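Local coordinates for protein LS-24 (Lathyrus sativus, PDB 3LP9) that probably binds hemin as a monomer or spermine as a dimer, each excluding the other, and may act in oxidative-stress response and polyamine biosynthesis, at residues C83-Y88 against K96-P101; I120-R125 against Y133-D138; G173-F178 against F188-H193. All blocks are in the same frame, centred on the assembly; numbering follows the deposited sequence.

Interaction 1. Residues C83-Y88 against K96-P101; sequences CALIDY and KIILGP
Leu85 and Leu99 meet flank to flank in the tight part of this antiparallel pairing, where Leu85 CB lies 3.3 Å from Leu99 CB, closer than usual van der Waals contact. A classic beta bulge brings them there: Ile98 and Leu99 both face Leu85, and Leu85 O takes the amides of both, Ile98 N at 2.7 Å and Leu99 N at 3.2 Å. With CG anti to the backbone N (chi1 180°), the Leu85 side chain extends so that Leu85 CD2 rests 3.7 Å from Ile98 CG2. On the opposite face Ile86 and Ile97 are buried, touching Ile77 and Leu54. Toward Asp87 and Lys96 the side chains pack more loosely. Asp87 N reaches Lys96 O at 2.8 Å, an almost straight bond (174°), but side chains touch only through carbon, Asp87 CB to Lys96 CG at 3.9 Å. The extended lysine runs into solvent, leaving its NZ 5.7 Å from Asp87 OD2, while Asp87 OD1 is bonded to Ala89 N. The contact joins the two outer strands of a propeller blade beside the dimer interface, where Gln56 of the second subunit bonds Ile97 O. Backbone bonds and apolar contact hold this edge, with no salt bridge between Asp87 and Lys96.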
# COMPACT_ATOMS: atom_id res chain seq x y z
N CYS A 83 3.79 3.50 5.39
CA CYS A 83 5.12 4.07 5.56
C CYS A 83 6.20 2.99 5.48
O CYS A 83 5.95 1.77 5.61
CB CYS A 83 5.23 4.83 6.87
SG CYS A 83 5.37 3.82 8.25
N ALA A 84 7.43 3.42 5.26
CA ALA A 84 8.56 2.46 5.14
C ALA A 84 9.84 3.10 5.68
O ALA A 84 10.02 4.32 5.60
CB ALA A 84 8.72 1.97 3.69
N LEU A 85 10.71 2.28 6.24
CA LEU A 85 12.04 2.73 6.61
C LEU A 85 13.05 2.28 5.55
O LEU A 85 13.18 1.11 5.34
CB LEU A 85 12.43 2.16 7.94
CG LEU A 85 13.81 2.56 8.44
CD1 LEU A 85 13.77 4.10 8.67
CD2 LEU A 85 14.24 1.83 9.66
N ILE A 86 13.74 3.19 4.89
CA ILE A 86 14.66 2.86 3.81
C ILE A 86 16.13 3.25 4.08
O ILE A 86 16.44 4.04 4.98
CB ILE A 86 14.24 3.52 2.45
CG1 ILE A 86 14.57 5.04 2.47
CG2 ILE A 86 12.78 3.24 2.15
CD1 ILE A 86 14.26 5.78 1.13
N ASP A 87 17.03 2.64 3.30
CA ASP A 87 18.40 3.05 3.26
C ASP A 87 18.56 3.64 1.88
O ASP A 87 18.46 2.90 0.93
CB ASP A 87 19.38 1.89 3.44
CG ASP A 87 20.81 2.40 3.62
OD1 ASP A 87 21.29 3.07 2.64
OD2 ASP A 87 21.42 2.23 4.72
N TYR A 88 18.76 4.96 1.77
CA TYR A 88 18.80 5.59 0.45
C TYR A 88 20.23 5.64 -0.11
O TYR A 88 20.48 6.33 -1.07
CB TYR A 88 18.19 7.00 0.48
CG TYR A 88 18.86 7.92 1.50
CD1 TYR A 88 18.38 7.99 2.82
CD2 TYR A 88 19.99 8.69 1.16
CE1 TYR A 88 18.99 8.80 3.76
CE2 TYR A 88 20.62 9.51 2.12
CZ TYR A 88 20.11 9.56 3.39
OH TYR A 88 20.67 10.37 4.36
N LYS A 96 17.78 0.12 -0.32
CA LYS A 96 17.00 -1.01 0.11
C LYS A 96 15.92 -0.54 1.07
O LYS A 96 16.03 0.53 1.68
CB LYS A 96 17.89 -2.08 0.77
CG LYS A 96 18.61 -1.66 2.06
CD LYS A 96 19.49 -2.82 2.63
CE LYS A 96 20.32 -2.32 3.88
NZ LYS A 96 21.04 -3.42 4.58
N ILE A 97 14.89 -1.37 1.23
CA ILE A 97 13.83 -1.14 2.21
C ILE A 97 14.34 -1.85 3.43
O ILE A 97 14.87 -2.92 3.31
CB ILE A 97 12.43 -1.72 1.75
CG1 ILE A 97 11.86 -0.97 0.55
CG2 ILE A 97 11.43 -1.63 2.82
CD1 ILE A 97 10.66 -1.65 -0.05
N ILE A 98 14.14 -1.26 4.60
CA ILE A 98 14.47 -1.89 5.87
C ILE A 98 13.23 -2.35 6.70
O ILE A 98 13.26 -3.35 7.42
CB ILE A 98 15.41 -0.98 6.74
CG1 ILE A 98 16.85 -1.00 6.16
CG2 ILE A 98 15.36 -1.44 8.21
CD1 ILE A 98 17.57 0.24 6.37
N LEU A 99 12.11 -1.65 6.53
CA LEU A 99 10.91 -1.86 7.37
C LEU A 99 9.75 -1.64 6.43
O LEU A 99 9.78 -0.66 5.66
CB LEU A 99 10.86 -0.70 8.32
CG LEU A 99 10.74 -0.58 9.84
CD1 LEU A 99 9.33 -0.86 10.22
CD2 LEU A 99 11.74 -1.48 10.53
N GLY A 100 8.73 -2.51 6.48
CA GLY A 100 7.51 -2.26 5.71
C GLY A 100 7.58 -2.63 4.21
O GLY A 100 8.43 -3.44 3.82
N PRO A 101 6.71 -2.05 3.37
CA PRO A 101 5.65 -1.07 3.74
C PRO A 101 4.65 -1.55 4.80
O PRO A 101 4.13 -2.65 4.76
CB PRO A 101 4.98 -0.73 2.39
CG PRO A 101 6.04 -1.12 1.30
CD PRO A 101 6.74 -2.30 1.91

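Interaction 2. Residues I120-R125 against Y133-D138; sequences IDAAYR and YLFKGD. With CA (calcium ion), chain E.
The inner hairpin of a hemopexin blade, strand 122-125 against strand 131-136, pairs Ala122 with Phe135, Ala123 with Leu134 and Tyr124 with Tyr133, its axes at 172°. At its channel end Asp121 and Ala122 both face Phe135 in a classic beta bulge, and Phe135 O receives Asp121 N at 2.8 Å and Ala122 N at 3.2 Å. At this bulge Asp121 O binds the calcium ion, 2.5 Å away, while the side chain points toward the other strand, where Gly137 N meets Asp121 OD2 at 2.8 Å from above the carboxylate plane. One water donates to both Asp121 OD2 and Gly137 O. An alanine in place of Asp121 would probably leave Gly137 N without its acceptor and the turn after strand 131-136 freer to shift. Toward the other end, Tyr124 CG sits between the backbone N and carbonyl carbon (chi1 65°), bringing its ring beside that of Tyr133. The planes are 17° apart but slid, with centroids 5.0 Å apart, so overlap is slight; Tyr133 CB makes a CH-pi contact over the Tyr124 face. Tyr124 CE1 approaches the edge of Phe135, 3.6 Å from its CE2, and Tyr124 OH bonds to Tyr162 OH. An inner strand presenting a main-chain carbonyl to an axial metal is characteristic of the four-bladed hemopexin propeller.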
# COMPACT_ATOMS: atom_id res chain seq x y z
N ILE A 120 0.36 11.82 6.82
CA ILE A 120 1.12 12.90 7.41
C ILE A 120 1.53 13.88 6.31
O ILE A 120 1.84 13.48 5.19
CB ILE A 120 2.30 12.28 8.15
CG1 ILE A 120 1.77 11.21 9.11
CG2 ILE A 120 3.13 13.38 8.86
CD1 ILE A 120 2.84 10.74 10.03
N ASP A 121 1.44 15.17 6.60
CA ASP A 121 1.81 16.21 5.63
C ASP A 121 3.34 16.41 5.55
O ASP A 121 3.96 16.31 4.47
CB ASP A 121 1.13 17.53 5.98
CG ASP A 121 -0.39 17.52 5.77
OD1 ASP A 121 -0.91 16.66 5.06
OD2 ASP A 121 -1.08 18.40 6.28
N ALA A 122 3.95 16.66 6.70
CA ALA A 122 5.34 16.99 6.72
C ALA A 122 6.01 16.57 8.04
O ALA A 122 5.31 16.32 9.02
CB ALA A 122 5.48 18.52 6.54
N ALA A 123 7.36 16.61 8.07
CA ALA A 123 8.14 16.14 9.20
C ALA A 123 9.57 16.57 9.03
O ALA A 123 10.05 16.70 7.93
CB ALA A 123 8.11 14.64 9.29
N TYR A 124 10.28 16.72 10.16
CA TYR A 124 11.70 17.03 10.15
C TYR A 124 12.32 16.46 11.40
O TYR A 124 11.66 16.29 12.42
CB TYR A 124 12.00 18.56 10.09
CG TYR A 124 11.56 19.41 11.26
CD1 TYR A 124 10.29 20.03 11.29
CD2 TYR A 124 12.42 19.64 12.35
CE1 TYR A 124 9.89 20.86 12.40
CE2 TYR A 124 12.04 20.42 13.42
CZ TYR A 124 10.76 21.06 13.44
OH TYR A 124 10.45 21.86 14.56
N ARG A 125 13.62 16.19 11.27
CA ARG A 125 14.50 15.61 12.29
C ARG A 125 14.96 16.65 13.31
O ARG A 125 15.61 17.61 12.98
CB ARG A 125 15.72 15.01 11.56
CG ARG A 125 16.72 14.27 12.45
CD ARG A 125 15.96 13.15 13.17
NE ARG A 125 16.84 12.18 13.74
CZ ARG A 125 17.39 12.28 14.94
NH1 ARG A 125 17.19 13.33 15.71
NH2 ARG A 125 18.15 11.29 15.35
N TYR A 133 9.50 16.01 14.62
CA TYR A 133 8.23 16.73 14.56
C TYR A 133 7.50 16.39 13.31
O TYR A 133 8.04 16.48 12.23
CB TYR A 133 8.44 18.24 14.64
CG TYR A 133 9.18 18.65 15.91
CD1 TYR A 133 8.50 19.17 17.03
CD2 TYR A 133 10.57 18.50 15.99
CE1 TYR A 133 9.19 19.52 18.17
CE2 TYR A 133 11.26 18.83 17.12
CZ TYR A 133 10.58 19.33 18.20
OH TYR A 133 11.30 19.68 19.32
N LEU A 134 6.24 16.03 13.47
CA LEU A 134 5.41 15.68 12.34
C LEU A 134 4.16 16.59 12.28
O LEU A 134 3.60 16.92 13.31
CB LEU A 134 5.05 14.14 12.41
CG LEU A 134 6.26 13.19 12.55
CD1 LEU A 134 6.56 12.98 14.05
CD2 LEU A 134 6.16 11.87 11.90
N PHE A 135 3.68 16.90 11.06
CA PHE A 135 2.57 17.81 10.84
C PHE A 135 1.47 17.19 10.02
O PHE A 135 1.74 16.53 9.03
CB PHE A 135 3.07 19.11 10.12
CG PHE A 135 4.13 19.86 10.92
CD1 PHE A 135 3.78 20.92 11.77
CD2 PHE A 135 5.48 19.45 10.88
CE1 PHE A 135 4.74 21.57 12.51
CE2 PHE A 135 6.49 20.09 11.65
CZ PHE A 135 6.12 21.15 12.46
N LYS A 136 0.22 17.42 10.45
CA LYS A 136 -0.97 16.97 9.71
C LYS A 136 -2.00 18.07 9.86
O LYS A 136 -2.42 18.36 10.97
CB LYS A 136 -1.52 15.63 10.24
CG LYS A 136 -2.78 15.11 9.49
CD LYS A 136 -2.59 15.15 7.96
CE LYS A 136 -3.76 14.57 7.25
NZ LYS A 136 -3.97 13.10 7.45
N GLY A 137 -2.38 18.69 8.74
CA GLY A 137 -3.22 19.85 8.83
C GLY A 137 -2.54 20.83 9.75
O GLY A 137 -1.34 21.05 9.64
N ASP A 138 -3.31 21.38 10.70
CA ASP A 138 -2.82 22.44 11.60
C ASP A 138 -2.35 21.91 12.94
O ASP A 138 -2.02 22.66 13.83
CB ASP A 138 -3.88 23.54 11.78
CG ASP A 138 -5.12 23.09 12.52
OD1 ASP A 138 -5.26 21.92 12.89
OD2 ASP A 138 -5.97 23.94 12.77
CA CA E . 3.23 16.21 2.06
O HOH W 1 1.09 14.30 2.44
O HOH W 2 0.68 20.27 8.15

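Interaction 3. Residues G173-F178 against F188-H193; sequences GADAAF and FFKDDH. With CA (calcium ion), chain E.
Phe189 CZ lies at the edge of the Phe178 ring, near its plane, 4.0 Å from Phe178 CE1, while Ala176 CB sits in the plane of the Phe189 ring, 4.0 Å from its CD2. Phe178 takes the crowded first torsion (chi1 82°), which swings the end of its ring back toward Phe189 although its CB points away. Phe188, on the opposite face of the sheet, has Ala174 CB at its edge and Ala177 CB obliquely near CD1. Edge-to-face partners complete the core, Phe20 with Phe189, Tyr31 with Phe178 and Phe165 with Phe188.

Where the rings give out, polar atoms take over. Asp175 and Ala176 both face Phe189 in a classic bulge; Phe189 O accepts Asp175 N at 2.8 Å and, weakly, Ala176 N. Asp175 O binds the calcium ion at 2.5 Å. Asp191 N meets Asp175 OD2 at 2.7 Å, from well above the carboxylate plane but with a nearly straight N-H (165°), tying the type II' turn at Lys190-His193 to the metal-bearing loop. Lys190 bends at chi2 so that NZ approaches Gly173 O, 2.9 Å away and 63° out of the carbonyl plane; Ile169 O is a further acceptor. Asp175 OD2 and Asp191 OD1 stand 3.8 Å apart; one water lies between these two oxygens, and a second between Asp175 OD1 and Asp191 OD1. Such close like charges would repel and tend to raise the proton affinity of one carboxylate, an effect that the Asp191 amide and the waters probably moderate.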
# COMPACT_ATOMS: atom_id res chain seq x y z
N GLY A 173 -0.70 24.54 8.40
CA GLY A 173 -0.09 23.36 7.82
C GLY A 173 1.04 23.55 6.81
O GLY A 173 1.31 24.65 6.37
N ALA A 174 1.71 22.47 6.48
CA ALA A 174 2.79 22.52 5.50
C ALA A 174 2.74 21.39 4.44
O ALA A 174 2.23 20.30 4.67
CB ALA A 174 4.13 22.50 6.26
N ASP A 175 3.24 21.70 3.26
CA ASP A 175 3.35 20.74 2.17
C ASP A 175 4.48 19.71 2.48
O ASP A 175 4.29 18.49 2.36
CB ASP A 175 3.60 21.45 0.85
CG ASP A 175 2.33 22.03 0.22
OD1 ASP A 175 1.24 21.84 0.81
OD2 ASP A 175 2.43 22.66 -0.86
N ALA A 176 5.62 20.21 2.91
CA ALA A 176 6.81 19.42 3.20
C ALA A 176 7.76 20.20 4.14
O ALA A 176 7.58 21.42 4.38
CB ALA A 176 7.52 19.11 1.96
N ALA A 177 8.81 19.52 4.59
CA ALA A 177 9.81 20.13 5.44
C ALA A 177 11.06 19.29 5.53
O ALA A 177 11.04 18.15 5.10
CB ALA A 177 9.23 20.40 6.82
N PHE A 178 12.13 19.86 6.09
CA PHE A 178 13.37 19.14 6.42
C PHE A 178 14.30 20.05 7.23
O PHE A 178 14.37 21.20 6.97
CB PHE A 178 14.10 18.54 5.15
CG PHE A 178 14.98 19.54 4.39
CD1 PHE A 178 14.42 20.51 3.57
CD2 PHE A 178 16.37 19.52 4.54
CE1 PHE A 178 15.25 21.44 2.92
CE2 PHE A 178 17.20 20.44 3.89
CZ PHE A 178 16.65 21.39 3.10
N PHE A 188 10.43 24.85 5.69
CA PHE A 188 8.99 24.48 5.55
C PHE A 188 8.58 24.93 4.19
O PHE A 188 8.89 26.05 3.78
CB PHE A 188 8.09 25.18 6.64
CG PHE A 188 8.37 24.71 8.04
CD1 PHE A 188 7.65 23.61 8.59
CD2 PHE A 188 9.37 25.30 8.82
CE1 PHE A 188 7.96 23.14 9.86
CE2 PHE A 188 9.65 24.84 10.08
CZ PHE A 188 8.92 23.76 10.60
N PHE A 189 7.87 24.06 3.47
CA PHE A 189 7.38 24.43 2.14
C PHE A 189 5.85 24.38 2.13
O PHE A 189 5.22 23.60 2.89
CB PHE A 189 7.91 23.47 1.05
CG PHE A 189 9.42 23.34 1.01
CD1 PHE A 189 10.24 24.42 0.63
CD2 PHE A 189 10.04 22.13 1.34
CE1 PHE A 189 11.63 24.29 0.59
CE2 PHE A 189 11.44 21.98 1.30
CZ PHE A 189 12.24 23.08 0.91
N LYS A 190 5.29 25.18 1.25
CA LYS A 190 3.86 25.27 1.09
C LYS A 190 3.66 26.00 -0.21
O LYS A 190 4.09 27.18 -0.37
CB LYS A 190 3.22 26.05 2.24
CG LYS A 190 1.75 26.16 2.09
CD LYS A 190 1.13 25.57 3.29
CE LYS A 190 -0.34 25.77 3.27
NZ LYS A 190 -0.88 25.52 4.62
N ASP A 191 3.06 25.30 -1.16
CA ASP A 191 2.87 25.83 -2.53
C ASP A 191 4.22 26.30 -3.08
O ASP A 191 5.18 25.54 -3.06
CB ASP A 191 1.81 26.95 -2.59
CG ASP A 191 0.58 26.62 -1.74
OD1 ASP A 191 0.12 25.45 -1.84
OD2 ASP A 191 0.13 27.48 -0.95
N ASP A 192 4.26 27.51 -3.62
CA ASP A 192 5.48 28.12 -4.21
C ASP A 192 6.30 28.90 -3.20
O ASP A 192 7.18 29.63 -3.59
CB ASP A 192 5.11 29.07 -5.37
CG ASP A 192 4.12 30.16 -4.98
OD1 ASP A 192 3.20 29.95 -4.14
OD2 ASP A 192 4.26 31.26 -5.52
N HIS A 193 5.96 28.75 -1.91
CA HIS A 193 6.56 29.45 -0.78
C HIS A 193 7.33 28.57 0.16
O HIS A 193 7.05 27.36 0.27
CB HIS A 193 5.47 30.12 0.06
CG HIS A 193 4.75 31.23 -0.68
ND1 HIS A 193 3.64 31.00 -1.47
CD2 HIS A 193 5.03 32.55 -0.76
CE1 HIS A 193 3.24 32.15 -1.98
NE2 HIS A 193 4.08 33.10 -1.57
CA CA E . 3.23 16.21 2.06
O HOH W 3 0.70 22.95 -2.91
O HOH W 4 -0.93 23.47 -0.05
O HOH W 1 1.09 14.30 2.44

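Interactions 2 and 3 are equivalent buried inner hairpins of successive blades, with centres 10 Å apart, and each supplies a backbone carbonyl to the same calcium ion; Asn7 and Asp65 supply the others. One metal-bound water belongs to both. They also touch directly: Asp121 CB lies 3.3 Å from Ala174 O, and Tyr124 CE1 lies 3.5 Å from Phe188 CZ. Interaction 1 joins outer strands of another blade, partly buried at the dimer interface, its centre about 24 Å from that of interaction 3 and across the chain's centre. All three contain a bulge, but near the axis the bulges are accompanied by aspartate-to-amide bonds and aromatic rings, whereas at the rim aliphatic chains predominate.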